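Local coordinates for calcineurin-like phosphoesterase domain-containing protein (Aquifex aeolicus, PDB 1XM7) that probably acts as a metal-dependent phosphoester hydrolase of the calcineurin-like family, although its substrate remains unknown, at residues F6-H11 / I144-H149; R73-M78 / Y91-D97; L110-A116 / R127-R132. All blocks are in the same frame, centred on the assembly; numbering follows the deposited sequence.

Contact 1: residues F6-H11 / I144-H149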
loop_
_atom_site.group_PDB
_atom_site.type_symbol
_atom_site.label_atom_id
_atom_site.label_comp_id
_atom_site.label_asym_id
_atom_site.label_seq_id
_atom_site.Cartn_x
_atom_site.Cartn_y
_atom_site.Cartn_z
ATOM N N PHE A 6 -4.569 5.439 -1.275
ATOM C CA PHE A 6 -3.546 4.409 -1.310
ATOM C C PHE A 6 -2.972 4.201 0.066
ATOM O O PHE A 6 -2.664 5.156 0.778
ATOM C CB PHE A 6 -2.437 4.789 -2.278
ATOM C CG PHE A 6 -2.948 5.292 -3.580
ATOM C CD1 PHE A 6 -3.442 6.593 -3.686
ATOM C CD2 PHE A 6 -3.024 4.452 -4.678
ATOM C CE1 PHE A 6 -4.012 7.045 -4.863
ATOM C CE2 PHE A 6 -3.596 4.897 -5.868
ATOM C CZ PHE A 6 -4.091 6.192 -5.959
ATOM N N ILE A 7 -2.816 2.932 0.420
ATOM C CA ILE A 7 -2.314 2.539 1.722
ATOM C C ILE A 7 -1.676 1.179 1.539
ATOM O O ILE A 7 -2.019 0.459 0.600
ATOM C CB ILE A 7 -3.495 2.418 2.696
ATOM C CG1 ILE A 7 -3.002 2.297 4.144
ATOM C CG2 ILE A 7 -4.384 1.239 2.266
ATOM C CD1 ILE A 7 -4.119 2.530 5.177
ATOM N N SER A 8 -0.749 0.820 2.416
ATOM C CA SER A 8 -0.123 -0.484 2.297
ATOM C C SER A 8 0.618 -0.889 3.556
ATOM O O SER A 8 0.866 -0.066 4.433
ATOM C CB SER A 8 0.841 -0.509 1.114
ATOM O OG SER A 8 1.930 0.343 1.369
ATOM N N ASP A 9 0.966 -2.167 3.631
ATOM C CA ASP A 9 1.690 -2.714 4.768
ATOM C C ASP A 9 0.932 -2.518 6.065
ATOM O O ASP A 9 1.509 -2.107 7.074
ATOM C CB ASP A 9 3.067 -2.070 4.876
ATOM C CG ASP A 9 3.835 -2.161 3.591
ATOM O OD1 ASP A 9 3.696 -1.258 2.745
ATOM O OD2 ASP A 9 4.559 -3.150 3.405
ATOM N N THR A 10 -0.361 -2.827 6.034
ATOM C CA THR A 10 -1.203 -2.685 7.207
ATOM C C THR A 10 -0.873 -3.730 8.274
ATOM O O THR A 10 -1.014 -3.471 9.477
ATOM C CB THR A 10 -2.674 -2.771 6.809
ATOM O OG1 THR A 10 -2.855 -3.855 5.898
ATOM C CG2 THR A 10 -3.102 -1.489 6.128
ATOM N N HIS A 11 -0.416 -4.899 7.829
ATOM C CA HIS A 11 -0.044 -5.977 8.734
ATOM C C HIS A 11 -1.090 -6.239 9.814
ATOM O O HIS A 11 -0.750 -6.414 10.989
ATOM C CB HIS A 11 1.297 -5.670 9.412
ATOM C CG HIS A 11 2.499 -5.976 8.566
ATOM N ND1 HIS A 11 2.948 -5.135 7.570
ATOM C CD2 HIS A 11 3.344 -7.035 8.571
ATOM C CE1 HIS A 11 4.017 -5.662 6.998
ATOM N NE2 HIS A 11 4.277 -6.814 7.588
ATOM N N ILE A 144 3.730 4.434 -7.059
ATOM C CA ILE A 144 3.225 4.471 -5.699
ATOM C C ILE A 144 3.470 3.046 -5.225
ATOM O O ILE A 144 3.059 2.086 -5.886
ATOM C CB ILE A 144 1.727 4.782 -5.663
ATOM C CG1 ILE A 144 1.471 6.102 -6.380
ATOM C CG2 ILE A 144 1.238 4.868 -4.217
ATOM C CD1 ILE A 144 0.076 6.623 -6.198
ATOM N N HIS A 145 4.168 2.906 -4.104
ATOM C CA HIS A 145 4.485 1.583 -3.577
ATOM C C HIS A 145 4.425 1.544 -2.058
ATOM O O HIS A 145 3.994 2.493 -1.416
ATOM C CB HIS A 145 5.888 1.183 -4.022
ATOM C CG HIS A 145 6.958 2.037 -3.428
ATOM N ND1 HIS A 145 7.271 2.004 -2.087
ATOM C CD2 HIS A 145 7.730 3.008 -3.971
ATOM C CE1 HIS A 145 8.187 2.920 -1.828
ATOM N NE2 HIS A 145 8.482 3.544 -2.954
ATOM N N GLY A 146 4.851 0.419 -1.502
ATOM C CA GLY A 146 4.893 0.253 -0.063
ATOM C C GLY A 146 6.179 -0.484 0.279
ATOM O O GLY A 146 7.276 -0.066 -0.106
ATOM N N HIS A 147 6.048 -1.574 1.022
ATOM C CA HIS A 147 7.183 -2.407 1.375
ATOM C C HIS A 147 8.270 -1.831 2.293
ATOM O O HIS A 147 8.711 -2.521 3.210
ATOM C CB HIS A 147 7.821 -2.936 0.088
ATOM C CG HIS A 147 8.861 -3.985 0.320
ATOM N ND1 HIS A 147 10.200 -3.690 0.455
ATOM C CD2 HIS A 147 8.752 -5.328 0.468
ATOM C CE1 HIS A 147 10.873 -4.805 0.674
ATOM N NE2 HIS A 147 10.017 -5.814 0.686
ATOM N N VAL A 148 8.719 -0.597 2.062
ATOM C CA VAL A 148 9.772 -0.019 2.913
ATOM C C VAL A 148 9.233 0.613 4.196
ATOM O O VAL A 148 8.542 1.632 4.160
ATOM C CB VAL A 148 10.592 1.045 2.163
ATOM C CG1 VAL A 148 11.789 1.454 3.014
ATOM C CG2 VAL A 148 11.048 0.496 0.814
ATOM N N HIS A 149 9.572 0.014 5.332
ATOM C CA HIS A 149 9.098 0.500 6.622
ATOM C C HIS A 149 9.803 1.733 7.137
ATOM O O HIS A 149 10.832 2.158 6.621
ATOM C CB HIS A 149 9.197 -0.597 7.682
ATOM C CG HIS A 149 8.468 -1.853 7.318
ATOM N ND1 HIS A 149 7.190 -1.849 6.802
ATOM C CD2 HIS A 149 8.839 -3.153 7.389
ATOM C CE1 HIS A 149 6.808 -3.091 6.569
ATOM N NE2 HIS A 149 7.791 -3.902 6.916
#
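Asp9 and His11, in a D-x-H sequence following strand 4-7, face Gly146, His147 and His149 of a G-H-x-H sequence following strand 142-145, two sequence motifs of the calcineurin-like phosphoesterase family, brought together here where the two β-sheets face each other. Asp9 carries the polar link. Its CG lies anti to the carbonyl carbon (chi1 -53°), carrying the carboxylate to the other loop, where His147 N donates to Asp9 OD1 at 2.9 Å on the syn side, 20° out of the carboxylate plane. Ser8 OG donates to the same oxygen at 2.8 Å from the anti side, so OD1 is gripped by two donors. Gly146, with no side chain, lets the backbone come this near, its CA 3.3 Å from Ser8 OG and 3.4 Å from Asp9 OD1. Farther on, the His11 and His149 rings come together obliquely, CE1 to CE1 at 3.8 Å, while His149 ND1 is taken up by Asn170. At the strand end the contact turns apolar: Ile144 CD1 sits over the centre of the Phe6 ring in a CH-pi contact, 4.0 Å from the centroid, and the same ring also meets Tyr48. An apolar pair thus gives way to a cluster of carboxylate and imidazoles, and the two bonds to OD1 hold the carboxylate in place, consistent with the two-metal centre that relatives build from these motifs.

Contact 2: residues R73-M78 / Y91-D97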
loop_
_atom_site.group_PDB
_atom_site.type_symbol
_atom_site.label_atom_id
_atom_site.label_comp_id
_atom_site.label_asym_id
_atom_site.label_seq_id
_atom_site.Cartn_x
_atom_site.Cartn_y
_atom_site.Cartn_z
ATOM N N ARG A 73 -14.731 1.119 -3.400
ATOM C CA ARG A 73 -14.199 -0.055 -4.091
ATOM C C ARG A 73 -12.819 -0.356 -3.490
ATOM O O ARG A 73 -12.088 0.550 -3.107
ATOM C CB ARG A 73 -14.093 0.238 -5.595
ATOM C CG ARG A 73 -13.170 -0.683 -6.388
ATOM C CD ARG A 73 -13.418 -0.566 -7.898
ATOM N NE ARG A 73 -14.746 -1.085 -8.235
ATOM C CZ ARG A 73 -15.003 -2.328 -8.645
ATOM N NH1 ARG A 73 -14.022 -3.210 -8.792
ATOM N NH2 ARG A 73 -16.256 -2.701 -8.882
ATOM N N LYS A 74 -12.467 -1.630 -3.388
ATOM C CA LYS A 74 -11.176 -2.007 -2.823
ATOM C C LYS A 74 -10.424 -2.959 -3.737
ATOM O O LYS A 74 -10.936 -4.013 -4.105
ATOM C CB LYS A 74 -11.380 -2.651 -1.449
ATOM C CG LYS A 74 -12.066 -1.714 -0.471
ATOM C CD LYS A 74 -12.474 -2.393 0.825
ATOM C CE LYS A 74 -13.289 -1.440 1.704
ATOM N NZ LYS A 74 -14.608 -1.154 1.086
ATOM N N ILE A 75 -9.213 -2.580 -4.123
ATOM C CA ILE A 75 -8.420 -3.445 -4.980
ATOM C C ILE A 75 -7.067 -3.643 -4.304
ATOM O O ILE A 75 -6.587 -2.754 -3.600
ATOM C CB ILE A 75 -8.270 -2.844 -6.421
ATOM C CG1 ILE A 75 -6.939 -2.133 -6.577
ATOM C CG2 ILE A 75 -9.395 -1.862 -6.716
ATOM C CD1 ILE A 75 -5.833 -3.050 -6.996
ATOM N N LEU A 76 -6.468 -4.815 -4.500
ATOM C CA LEU A 76 -5.179 -5.133 -3.886
ATOM C C LEU A 76 -4.080 -5.455 -4.893
ATOM O O LEU A 76 -4.338 -6.043 -5.952
ATOM C CB LEU A 76 -5.324 -6.333 -2.928
ATOM C CG LEU A 76 -4.040 -7.093 -2.521
ATOM C CD1 LEU A 76 -3.222 -6.255 -1.550
ATOM C CD2 LEU A 76 -4.388 -8.429 -1.870
ATOM N N VAL A 77 -2.858 -5.045 -4.552
ATOM C CA VAL A 77 -1.675 -5.340 -5.346
ATOM C C VAL A 77 -0.857 -6.119 -4.326
ATOM O O VAL A 77 -0.359 -5.560 -3.342
ATOM C CB VAL A 77 -0.904 -4.074 -5.776
ATOM C CG1 VAL A 77 0.252 -4.464 -6.699
ATOM C CG2 VAL A 77 -1.843 -3.107 -6.491
ATOM N N MET A 78 -0.757 -7.420 -4.560
ATOM C CA MET A 78 -0.070 -8.346 -3.677
ATOM C C MET A 78 1.372 -8.094 -3.282
ATOM O O MET A 78 2.228 -7.806 -4.112
ATOM C CB MET A 78 -0.198 -9.751 -4.255
ATOM C CG MET A 78 -1.649 -10.180 -4.403
ATOM S SD MET A 78 -1.860 -11.782 -5.099
ATOM C CE MET A 78 -1.598 -12.740 -3.703
ATOM N N TYR A 91 -12.196 -9.621 0.412
ATOM C CA TYR A 91 -11.836 -8.424 1.146
ATOM C C TYR A 91 -11.494 -7.357 0.117
ATOM O O TYR A 91 -11.322 -6.182 0.452
ATOM C CB TYR A 91 -10.656 -8.712 2.062
ATOM C CG TYR A 91 -11.028 -9.605 3.234
ATOM C CD1 TYR A 91 -11.831 -9.130 4.282
ATOM C CD2 TYR A 91 -10.566 -10.923 3.305
ATOM C CE1 TYR A 91 -12.155 -9.945 5.376
ATOM C CE2 TYR A 91 -10.887 -11.743 4.392
ATOM C CZ TYR A 91 -11.674 -11.248 5.424
ATOM O OH TYR A 91 -11.931 -12.047 6.514
ATOM N N PHE A 92 -11.431 -7.788 -1.144
ATOM C CA PHE A 92 -11.121 -6.921 -2.276
ATOM C C PHE A 92 -11.993 -7.277 -3.475
ATOM O O PHE A 92 -12.462 -8.416 -3.606
ATOM C CB PHE A 92 -9.653 -7.075 -2.655
ATOM C CG PHE A 92 -8.718 -6.611 -1.595
ATOM C CD1 PHE A 92 -8.395 -5.263 -1.480
ATOM C CD2 PHE A 92 -8.200 -7.507 -0.666
ATOM C CE1 PHE A 92 -7.568 -4.809 -0.455
ATOM C CE2 PHE A 92 -7.373 -7.063 0.365
ATOM C CZ PHE A 92 -7.058 -5.708 0.468
ATOM N N ASP A 93 -12.201 -6.292 -4.347
ATOM C CA ASP A 93 -13.005 -6.456 -5.553
ATOM C C ASP A 93 -12.121 -6.854 -6.718
ATOM O O ASP A 93 -12.556 -7.559 -7.626
ATOM C CB ASP A 93 -13.721 -5.152 -5.874
ATOM C CG ASP A 93 -14.566 -4.665 -4.717
ATOM O OD1 ASP A 93 -14.209 -3.654 -4.081
ATOM O OD2 ASP A 93 -15.595 -5.309 -4.433
ATOM N N GLU A 94 -10.878 -6.389 -6.684
ATOM C CA GLU A 94 -9.895 -6.689 -7.722
ATOM C C GLU A 94 -8.566 -6.999 -7.042
ATOM O O GLU A 94 -8.189 -6.348 -6.063
ATOM C CB GLU A 94 -9.706 -5.484 -8.659
ATOM C CG GLU A 94 -10.943 -5.061 -9.478
ATOM C CD GLU A 94 -10.807 -3.664 -10.116
ATOM O OE1 GLU A 94 -9.731 -3.362 -10.683
ATOM O OE2 GLU A 94 -11.779 -2.868 -10.063
ATOM N N ILE A 95 -7.864 -8.000 -7.550
ATOM C CA ILE A 95 -6.563 -8.362 -7.007
ATOM C C ILE A 95 -5.596 -8.527 -8.172
ATOM O O ILE A 95 -5.874 -9.245 -9.136
ATOM C CB ILE A 95 -6.619 -9.679 -6.213
ATOM C CG1 ILE A 95 -7.551 -9.515 -5.014
ATOM C CG2 ILE A 95 -5.232 -10.060 -5.742
ATOM C CD1 ILE A 95 -7.731 -10.770 -4.212
ATOM N N TYR A 96 -4.469 -7.835 -8.083
ATOM C CA TYR A 96 -3.438 -7.886 -9.107
ATOM C C TYR A 96 -2.217 -8.480 -8.424
ATOM O O TYR A 96 -1.732 -7.931 -7.436
ATOM C CB TYR A 96 -3.175 -6.471 -9.609
ATOM C CG TYR A 96 -4.386 -5.902 -10.295
ATOM C CD1 TYR A 96 -4.694 -6.263 -11.606
ATOM C CD2 TYR A 96 -5.278 -5.088 -9.613
ATOM C CE1 TYR A 96 -5.860 -5.837 -12.218
ATOM C CE2 TYR A 96 -6.456 -4.652 -10.217
ATOM C CZ TYR A 96 -6.739 -5.036 -11.523
ATOM O OH TYR A 96 -7.905 -4.633 -12.131
ATOM N N ASP A 97 -1.722 -9.599 -8.941
ATOM C CA ASP A 97 -0.601 -10.259 -8.295
ATOM C C ASP A 97 0.751 -9.558 -8.269
ATOM O O ASP A 97 1.623 -9.963 -7.502
ATOM C CB ASP A 97 -0.441 -11.690 -8.822
ATOM C CG ASP A 97 -0.365 -11.758 -10.320
ATOM O OD1 ASP A 97 -1.379 -11.443 -10.976
ATOM O OD2 ASP A 97 0.711 -12.129 -10.835
#
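Arg73 and Glu94 cross at about a right angle on one face of a parallel strand pair, their guanidinium and carboxylate planes 47° apart. With CG anti to the backbone N, the Arg73 chain bends at chi3 (-67°), which brings NH1 over to Glu94 OE2 at 2.6 Å in a salt bridge whose hydrogen bond is weak, bent to 119° at the hydrogen. The other oxygen, Glu94 OE1, accepts from Tyr96 OH on the anti side. On the same face Ile75 CD1 pushes against the edge of the Tyr96 ring, 3.4 Å from CD2. On the reverse face the contact is mainly apolar: Leu76 CB stands over the centre of the Phe92 ring in a CH-pi contact, 3.5 Å from the centroid, and Leu76 CD2 lies over the same face, out toward Phe92 CE2 (4.0 Å). Phe53 meets Phe92 edge-to-face, and Leu88 of helix 85-88 packs on both Leu76 and Ile95. At the C-terminal end of the pair, Met78 lays CG and SD against Ile95 CG2, each 3.8 Å away. Between the faces runs a parallel ladder in which Leu76 N donates to Glu94 O and Leu76 O accepts from Tyr96 N, within the β-α-β unit of strand 73-77, helix 85-88 and strand 94-96. Where the pairing begins, Asp93 bonds Lys74 twice: its N gives to Lys74 O, and its OD1 takes Lys74 N at 2.8 Å in an almost straight bond. The aspartate thus offers the backbone a side-chain acceptor, while the neighbouring glutamate splits its two oxygens between a cation and a phenol.

Contact 3: residues L110-A116 / R127-R132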
loop_
_atom_site.group_PDB
_atom_site.type_symbol
_atom_site.label_atom_id
_atom_site.label_comp_id
_atom_site.label_asym_id
_atom_site.label_seq_id
_atom_site.Cartn_x
_atom_site.Cartn_y
_atom_site.Cartn_z
ATOM N N LEU A 110 2.196 3.828 -11.851
ATOM C CA LEU A 110 2.522 2.431 -11.612
ATOM C C LEU A 110 2.265 2.160 -10.138
ATOM O O LEU A 110 2.776 2.865 -9.259
ATOM C CB LEU A 110 4.000 2.145 -11.900
ATOM C CG LEU A 110 4.449 0.737 -12.326
ATOM C CD1 LEU A 110 5.820 0.469 -11.751
ATOM C CD2 LEU A 110 3.489 -0.326 -11.866
ATOM N N LEU A 111 1.464 1.133 -9.887
ATOM C CA LEU A 111 1.132 0.711 -8.540
ATOM C C LEU A 111 1.770 -0.650 -8.334
ATOM O O LEU A 111 1.483 -1.610 -9.061
ATOM C CB LEU A 111 -0.374 0.569 -8.384
ATOM C CG LEU A 111 -1.248 1.755 -8.782
ATOM C CD1 LEU A 111 -2.692 1.353 -8.606
ATOM C CD2 LEU A 111 -0.917 2.977 -7.937
ATOM N N SER A 112 2.643 -0.729 -7.346
ATOM C CA SER A 112 3.306 -1.977 -7.036
ATOM C C SER A 112 3.605 -1.998 -5.541
ATOM O O SER A 112 3.582 -0.955 -4.888
ATOM C CB SER A 112 4.596 -2.080 -7.827
ATOM O OG SER A 112 5.160 -3.364 -7.674
ATOM N N HIS A 113 3.857 -3.176 -4.987
ATOM C CA HIS A 113 4.174 -3.265 -3.573
ATOM C C HIS A 113 5.645 -2.945 -3.376
ATOM O O HIS A 113 6.033 -2.337 -2.389
ATOM C CB HIS A 113 3.909 -4.672 -3.052
ATOM C CG HIS A 113 4.444 -4.911 -1.674
ATOM N ND1 HIS A 113 3.862 -4.374 -0.545
ATOM C CD2 HIS A 113 5.527 -5.600 -1.248
ATOM C CE1 HIS A 113 4.568 -4.720 0.518
ATOM N NE2 HIS A 113 5.582 -5.464 0.120
ATOM N N TYR A 114 6.456 -3.360 -4.340
ATOM C CA TYR A 114 7.895 -3.174 -4.269
ATOM C C TYR A 114 8.343 -1.847 -4.816
ATOM O O TYR A 114 7.738 -1.314 -5.738
ATOM C CB TYR A 114 8.609 -4.309 -5.014
ATOM C CG TYR A 114 8.160 -5.682 -4.561
ATOM C CD1 TYR A 114 6.943 -6.214 -4.997
ATOM C CD2 TYR A 114 8.910 -6.414 -3.635
ATOM C CE1 TYR A 114 6.480 -7.435 -4.520
ATOM C CE2 TYR A 114 8.452 -7.641 -3.149
ATOM C CZ TYR A 114 7.235 -8.144 -3.597
ATOM O OH TYR A 114 6.767 -9.353 -3.125
ATOM N N PRO A 115 9.417 -1.288 -4.239
ATOM C CA PRO A 115 9.983 0.000 -4.657
ATOM C C PRO A 115 10.990 -0.207 -5.784
ATOM O O PRO A 115 11.313 -1.346 -6.138
ATOM C CB PRO A 115 10.663 0.488 -3.383
ATOM C CG PRO A 115 11.243 -0.793 -2.843
ATOM C CD PRO A 115 10.088 -1.775 -3.013
ATOM N N ALA A 116 11.489 0.888 -6.342
ATOM C CA ALA A 116 12.480 0.789 -7.398
ATOM C C ALA A 116 13.770 0.307 -6.737
ATOM O O ALA A 116 14.528 -0.480 -7.315
ATOM C CB ALA A 116 12.691 2.150 -8.061
ATOM N N ARG A 127 12.407 -8.488 -7.835
ATOM C CA ARG A 127 11.104 -7.836 -7.933
ATOM C C ARG A 127 11.261 -6.316 -8.097
ATOM O O ARG A 127 10.478 -5.669 -8.806
ATOM C CB ARG A 127 10.248 -8.207 -6.710
ATOM C CG ARG A 127 10.082 -9.715 -6.590
ATOM C CD ARG A 127 9.351 -10.172 -5.339
ATOM N NE ARG A 127 9.590 -11.598 -5.106
ATOM C CZ ARG A 127 9.098 -12.286 -4.082
ATOM N NH1 ARG A 127 8.328 -11.691 -3.187
ATOM N NH2 ARG A 127 9.397 -13.567 -3.937
ATOM N N GLN A 128 12.282 -5.756 -7.459
ATOM C CA GLN A 128 12.543 -4.332 -7.586
ATOM C C GLN A 128 12.875 -4.038 -9.049
ATOM O O GLN A 128 12.415 -3.053 -9.617
ATOM C CB GLN A 128 13.722 -3.929 -6.710
ATOM C CG GLN A 128 13.394 -3.780 -5.249
ATOM C CD GLN A 128 14.635 -3.516 -4.430
ATOM O OE1 GLN A 128 15.638 -3.044 -4.959
ATOM N NE2 GLN A 128 14.576 -3.812 -3.137
ATOM N N GLU A 129 13.675 -4.901 -9.657
ATOM C CA GLU A 129 14.055 -4.723 -11.054
ATOM C C GLU A 129 12.865 -4.803 -12.003
ATOM O O GLU A 129 12.829 -4.128 -13.025
ATOM C CB GLU A 129 15.094 -5.770 -11.445
ATOM C CG GLU A 129 15.259 -5.948 -12.936
ATOM C CD GLU A 129 16.149 -7.133 -13.275
ATOM O OE1 GLU A 129 16.053 -8.175 -12.585
ATOM O OE2 GLU A 129 16.929 -7.027 -14.249
ATOM N N MET A 130 11.894 -5.638 -11.674
ATOM C CA MET A 130 10.724 -5.779 -12.524
ATOM C C MET A 130 9.923 -4.483 -12.506
ATOM O O MET A 130 9.446 -4.017 -13.541
ATOM C CB MET A 130 9.872 -6.951 -12.037
ATOM C CG MET A 130 10.568 -8.314 -12.158
ATOM S SD MET A 130 10.972 -8.737 -13.867
ATOM C CE MET A 130 10.173 -10.208 -13.965
ATOM N N VAL A 131 9.792 -3.896 -11.322
ATOM C CA VAL A 131 9.059 -2.645 -11.153
ATOM C C VAL A 131 9.679 -1.546 -12.015
ATOM O O VAL A 131 8.976 -0.815 -12.715
ATOM C CB VAL A 131 9.073 -2.199 -9.663
ATOM C CG1 VAL A 131 8.449 -0.817 -9.524
ATOM C CG2 VAL A 131 8.312 -3.211 -8.805
ATOM N N ARG A 132 11.001 -1.428 -11.939
ATOM C CA ARG A 132 11.727 -0.444 -12.723
ATOM C C ARG A 132 11.463 -0.736 -14.196
ATOM O O ARG A 132 11.082 0.147 -14.963
ATOM C CB ARG A 132 13.226 -0.547 -12.453
ATOM C CG ARG A 132 13.611 -0.367 -11.007
ATOM C CD ARG A 132 15.094 -0.031 -10.887
ATOM N NE ARG A 132 15.962 -1.139 -11.273
ATOM C CZ ARG A 132 16.377 -2.092 -10.442
ATOM N NH1 ARG A 132 16.007 -2.073 -9.174
ATOM N NH2 ARG A 132 17.165 -3.066 -10.876
#
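Tyr114 and Arg127 meet both at the hydroxyl and along the ring, a worked case of an arginine used as donor and as hydrocarbon. Arg127 NH1 donates to Tyr114 OH at 2.8 Å, the oxygen lying near the guanidinium plane, which stands 82° from the ring. The arginine chain gets there extended, passing over one ring face with CB 3.9 Å from the centroid, while His113 CD2 covers the opposite face, the His113 ring being held by a bond from its ND1 to Leu50 O. Truncation to an alanine here would probably leave Arg127 NH1 without its hydroxyl acceptor and open a gap between His113 and the arginine chain. A second arginine serves the backbone: Arg132 NH1 donates to Ala116 O at 2.9 Å, with that oxygen almost exactly in the guanidinium plane. Its chain bends at chi3 (-68°) to bring NH1 back to the loop. Pro115 O receives a CA-H...O contact from Gln128 CA at 3.5 Å. Ser112 OG has its polar partner elsewhere, Phe98 O, and meets the helix merely through Val131 CG2, 3.4 Å away. Val131 fills the middle, its CG1 3.7 Å from Leu110 CD1 and its CG2 beside Tyr114 CB. The contact thus packs helix 125-137 against strand 107-112 and the loop after it, within the β-α-β unit that ends in strand 142-145, whose Leu143 also touches Leu110 and Val131.

In the fold
The three contacts divide the family's two-sheet core. Contact 1 brings the sheets together at the probable active site; contact 2 forms one edge of the first sheet, and contact 3 covers the second with a helix. Contacts 1 and 3 have centres about 12 Å apart and touch, with probable hydrogen bonds from Ile144 N to Leu110 O (2.9 Å) and Gly146 N to His113 O (3.1 Å), the second keeping His113 next to His147, their rings meeting. Contact 2 lies about 14 Å from contact 1 between centres, nearest atoms about 7 Å apart. It packs on contact 3 through Val77 and Met78, centres about 17 Å apart. Contacts 2 and 3 are nested in the loop closed by contact 1.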